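MlnE (Bacillus amyloliquefaciens subsp. plantarum, PDB 5D2E) probably reduces beta-keto groups of polyketide intermediates with NADPH, as the B-type ketoreductase portion of a macrolactin assembly-line synthase. Local coordinates at residues R92-F101 and D110-Q121. Numbering follows the deposited sequence.
Sequences RFEDCRNGRF and DYDALCGVLRSQ
F93 lays its ring against the helix 108-120, with CB of A113 standing over the centre of one face, 3.6 Å from the centroid. V117 meets the same ring at its edge, CG2 lying 3.9 Å from F93 CZ near the ring plane, and F93 CE1 lies 3.5 Å from L114 N, an oblique approach to the helix backbone. F93 projects from the loop before strand 94-95 toward the helix, and a chi1 of 173°, which sets CG opposite the backbone N, carries the ring over A113. The second ring, F101, is met in much the same way by L114, whose CD1 sits over the ring centre, 3.8 Å from the centroid. V117 CG1 comes in at the edge of F101, in plane, while L118 CD2 touches obliquely at CE1 and CZ. V117 thus serves both rings, one methyl to each.

Strands 94-95 and 100-103 form a hairpin, closed by a type I' turn from R97 to R100, with a classic bulge where C96 and R97 face R100. Strand 100-103 runs parallel to strand 84-89 in the Rossmann-like subdomain, probably the structural half of the ketoreductase, and strand 94-95 adds an antiparallel partner to it; the contact lies away from the NADP site. I85 and V87 of strand 84-89 also touch F101.

Polar links lie at the ends of the contact. Q121, just past the helix, gives a weak, bent bond from NE2 to D95 OD2 (3.1 Å, 123° at the hydrogen), the amide and carboxylate planes 73° apart. D95 OD1 is fixed by the backbone N of R97, an Asx turn. At the other end a water bridges F93 N and D110 OD1, while D110 OD2 takes the backbone N of N104.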
loop_
_atom_site.group_PDB
_atom_site.type_symbol
_atom_site.label_atom_id
_atom_site.label_comp_id
_atom_site.label_asym_id
_atom_site.label_seq_id
_atom_site.Cartn_x
_atom_site.Cartn_y
_atom_site.Cartn_z
ATOM N N ARG A 92 23.741 10.374 18.059
ATOM C CA ARG A 92 23.703 9.440 19.165
ATOM C C ARG A 92 22.413 9.633 19.975
ATOM O O ARG A 92 21.829 10.717 19.986
ATOM C CB ARG A 92 24.837 9.747 20.137
ATOM C CG ARG A 92 26.285 9.649 19.665
ATOM C CD ARG A 92 27.199 10.063 20.844
ATOM N NE ARG A 92 26.810 11.390 21.404
ATOM C CZ ARG A 92 26.160 11.654 22.568
ATOM N NH1 ARG A 92 25.774 10.717 23.440
ATOM N NH2 ARG A 92 25.890 12.915 22.877
ATOM N N PHE A 93 22.052 8.596 20.720
ATOM C CA PHE A 93 21.052 8.719 21.754
ATOM C C PHE A 93 21.610 9.570 22.864
ATOM O O PHE A 93 22.717 9.335 23.334
ATOM C CB PHE A 93 20.684 7.383 22.344
ATOM C CG PHE A 93 19.769 7.483 23.526
ATOM C CD1 PHE A 93 18.432 7.720 23.350
ATOM C CD2 PHE A 93 20.258 7.413 24.798
ATOM C CE1 PHE A 93 17.587 7.830 24.429
ATOM C CE2 PHE A 93 19.425 7.504 25.906
ATOM C CZ PHE A 93 18.078 7.724 25.717
ATOM N N GLU A 94 20.843 10.537 23.289
ATOM C CA GLU A 94 21.248 11.395 24.417
ATOM C C GLU A 94 20.029 11.886 25.162
ATOM O O GLU A 94 19.116 12.394 24.553
ATOM C CB GLU A 94 22.053 12.635 23.952
ATOM C CG GLU A 94 22.653 13.387 25.136
ATOM C CD GLU A 94 23.543 14.562 24.726
ATOM O OE1 GLU A 94 23.928 14.631 23.551
ATOM O OE2 GLU A 94 23.796 15.453 25.558
ATOM N N ASP A 95 20.038 11.747 26.475
ATOM C CA ASP A 95 19.083 12.427 27.318
ATOM C C ASP A 95 19.563 13.900 27.405
ATOM O O ASP A 95 20.582 14.185 28.039
ATOM C CB ASP A 95 19.053 11.765 28.684
ATOM C CG ASP A 95 18.142 12.402 29.643
ATOM O OD1 ASP A 95 17.693 13.525 29.417
ATOM O OD2 ASP A 95 17.771 11.715 30.663
ATOM N N CYS A 96 18.848 14.812 26.763
ATOM C CA CYS A 96 19.226 16.216 26.779
ATOM C C CYS A 96 18.548 17.035 27.890
ATOM O O CYS A 96 18.484 18.269 27.813
ATOM C CB CYS A 96 18.955 16.825 25.377
ATOM S SG CYS A 96 19.898 16.006 24.118
ATOM N N ARG A 97 18.041 16.329 28.909
ATOM C CA ARG A 97 17.406 16.851 30.127
ATOM C C ARG A 97 16.026 17.343 29.959
ATOM O O ARG A 97 15.667 17.921 28.933
ATOM C CB ARG A 97 18.240 17.983 30.811
ATOM C CG ARG A 97 19.743 17.706 30.897
ATOM C CD ARG A 97 20.392 18.860 31.652
ATOM N NE ARG A 97 21.822 18.906 31.434
ATOM C CZ ARG A 97 22.597 19.884 31.918
ATOM N NH1 ARG A 97 22.070 20.868 32.641
ATOM N NH2 ARG A 97 23.881 19.855 31.658
ATOM N N ASN A 98 15.281 17.230 31.058
ATOM C CA ASN A 98 14.004 17.856 31.195
ATOM C C ASN A 98 13.078 17.533 30.015
ATOM O O ASN A 98 12.364 18.381 29.528
ATOM C CB ASN A 98 14.131 19.342 31.369
ATOM C CG ASN A 98 14.923 19.682 32.654
ATOM O OD1 ASN A 98 14.704 19.077 33.727
ATOM N ND2 ASN A 98 15.954 20.466 32.485
ATOM N N GLY A 99 13.098 16.284 29.588
ATOM C CA GLY A 99 12.100 15.828 28.613
ATOM C C GLY A 99 12.572 15.896 27.183
ATOM O O GLY A 99 11.822 15.505 26.291
ATOM N N ARG A 100 13.815 16.293 26.946
ATOM C CA ARG A 100 14.347 16.349 25.619
ATOM C C ARG A 100 15.301 15.254 25.382
ATOM O O ARG A 100 16.153 14.981 26.253
ATOM C CB ARG A 100 15.122 17.679 25.364
ATOM C CG ARG A 100 14.310 18.942 25.577
ATOM C CD ARG A 100 13.249 19.081 24.566
ATOM N NE ARG A 100 13.757 19.376 23.229
ATOM C CZ ARG A 100 13.952 20.598 22.693
ATOM N NH1 ARG A 100 13.770 21.716 23.368
ATOM N NH2 ARG A 100 14.379 20.697 21.447
ATOM N N PHE A 101 15.236 14.619 24.212
ATOM C CA PHE A 101 16.177 13.609 23.800
ATOM C C PHE A 101 16.569 13.778 22.351
ATOM O O PHE A 101 15.839 14.373 21.544
ATOM C CB PHE A 101 15.568 12.215 23.922
ATOM C CG PHE A 101 15.254 11.789 25.299
ATOM C CD1 PHE A 101 14.067 12.180 25.893
ATOM C CD2 PHE A 101 16.109 10.927 25.977
ATOM C CE1 PHE A 101 13.752 11.801 27.141
ATOM C CE2 PHE A 101 15.796 10.545 27.271
ATOM C CZ PHE A 101 14.624 10.999 27.864
ATOM N N ASP A 110 18.691 2.542 19.956
ATOM C CA ASP A 110 18.341 3.872 20.514
ATOM C C ASP A 110 16.908 3.886 21.058
ATOM O O ASP A 110 16.658 4.524 22.082
ATOM C CB ASP A 110 18.572 4.992 19.476
ATOM C CG ASP A 110 20.054 5.303 19.253
ATOM O OD1 ASP A 110 20.939 4.564 19.765
ATOM O OD2 ASP A 110 20.341 6.259 18.509
ATOM N N TYR A 111 15.962 3.197 20.398
ATOM C CA TYR A 111 14.602 3.108 20.951
ATOM C C TYR A 111 14.616 2.363 22.256
ATOM O O TYR A 111 13.870 2.700 23.190
ATOM C CB TYR A 111 13.601 2.502 19.966
ATOM C CG TYR A 111 13.313 3.331 18.742
ATOM C CD1 TYR A 111 14.096 3.231 17.648
ATOM C CD2 TYR A 111 12.249 4.241 18.687
ATOM C CE1 TYR A 111 13.865 3.968 16.515
ATOM C CE2 TYR A 111 11.989 4.985 17.531
ATOM C CZ TYR A 111 12.788 4.842 16.447
ATOM O OH TYR A 111 12.689 5.532 15.240
ATOM N N ASP A 112 15.472 1.336 22.378
ATOM C CA ASP A 112 15.610 0.639 23.659
ATOM C C ASP A 112 16.060 1.511 24.750
ATOM O O ASP A 112 15.528 1.445 25.884
ATOM C CB ASP A 112 16.587 -0.544 23.567
ATOM C CG ASP A 112 16.067 -1.633 22.737
ATOM O OD1 ASP A 112 14.839 -1.918 22.700
ATOM O OD2 ASP A 112 16.927 -2.248 22.093
ATOM N N ALA A 113 17.098 2.306 24.449
ATOM C CA ALA A 113 17.643 3.268 25.391
ATOM C C ALA A 113 16.584 4.261 25.832
ATOM O O ALA A 113 16.461 4.539 27.020
ATOM C CB ALA A 113 18.795 4.026 24.774
ATOM N N LEU A 114 15.824 4.806 24.861
ATOM C CA LEU A 114 14.735 5.707 25.192
ATOM C C LEU A 114 13.744 5.065 26.155
ATOM O O LEU A 114 13.360 5.705 27.135
ATOM C CB LEU A 114 13.972 6.158 23.941
ATOM C CG LEU A 114 12.844 7.154 24.121
ATOM C CD1 LEU A 114 13.356 8.495 24.664
ATOM C CD2 LEU A 114 12.122 7.376 22.817
ATOM N N CYS A 115 13.256 3.855 25.819
ATOM C CA CYS A 115 12.345 3.146 26.704
ATOM C C CYS A 115 12.959 2.936 28.123
ATOM O O CYS A 115 12.309 3.138 29.108
ATOM C CB CYS A 115 11.964 1.784 26.137
ATOM S SG CYS A 115 11.101 1.831 24.580
ATOM N N GLY A 116 14.208 2.533 28.167
ATOM C CA GLY A 116 14.913 2.285 29.432
ATOM C C GLY A 116 14.981 3.528 30.262
ATOM O O GLY A 116 14.612 3.538 31.439
ATOM N N VAL A 117 15.357 4.632 29.637
ATOM C CA VAL A 117 15.444 5.855 30.391
ATOM C C VAL A 117 14.107 6.351 30.909
ATOM O O VAL A 117 13.982 6.744 32.079
ATOM C CB VAL A 117 16.197 6.952 29.585
ATOM C CG1 VAL A 117 16.114 8.275 30.318
ATOM C CG2 VAL A 117 17.655 6.563 29.400
ATOM N N LEU A 118 13.068 6.334 30.048
ATOM C CA LEU A 118 11.757 6.788 30.481
ATOM C C LEU A 118 11.212 5.935 31.640
ATOM O O LEU A 118 10.614 6.457 32.555
ATOM C CB LEU A 118 10.780 6.802 29.327
ATOM C CG LEU A 118 11.127 7.859 28.248
ATOM C CD1 LEU A 118 10.130 7.678 27.107
ATOM C CD2 LEU A 118 11.103 9.281 28.753
ATOM N N ARG A 119 11.459 4.634 31.581
ATOM C CA ARG A 119 11.016 3.750 32.640
ATOM C C ARG A 119 11.739 4.103 33.941
ATOM O O ARG A 119 11.101 4.248 35.003
ATOM C CB ARG A 119 11.201 2.304 32.233
ATOM C CG ARG A 119 10.109 1.864 31.221
ATOM C CD ARG A 119 10.049 0.376 31.028
ATOM N NE ARG A 119 9.804 -0.394 32.263
ATOM C CZ ARG A 119 9.866 -1.720 32.331
ATOM N NH1 ARG A 119 10.165 -2.420 31.248
ATOM N NH2 ARG A 119 9.701 -2.351 33.483
ATOM N N SER A 120 13.020 4.372 33.828
ATOM C CA SER A 120 13.792 4.772 34.992
ATOM C C SER A 120 13.317 6.086 35.596
ATOM O O SER A 120 13.518 6.315 36.800
ATOM C CB SER A 120 15.286 4.877 34.640
ATOM O OG SER A 120 15.840 3.630 34.180
ATOM N N GLN A 121 12.724 6.967 34.777
ATOM C CA GLN A 121 12.257 8.264 35.149
ATOM C C GLN A 121 10.799 8.263 35.561
ATOM O O GLN A 121 10.254 9.282 35.903
ATOM C CB GLN A 121 12.445 9.209 33.954
ATOM C CG GLN A 121 13.875 9.571 33.712
ATOM C CD GLN A 121 14.084 10.379 32.455
ATOM O OE1 GLN A 121 13.199 10.499 31.591
ATOM N NE2 GLN A 121 15.279 10.930 32.331
HETATM O O HOH W 1 23.314 5.918 20.486
#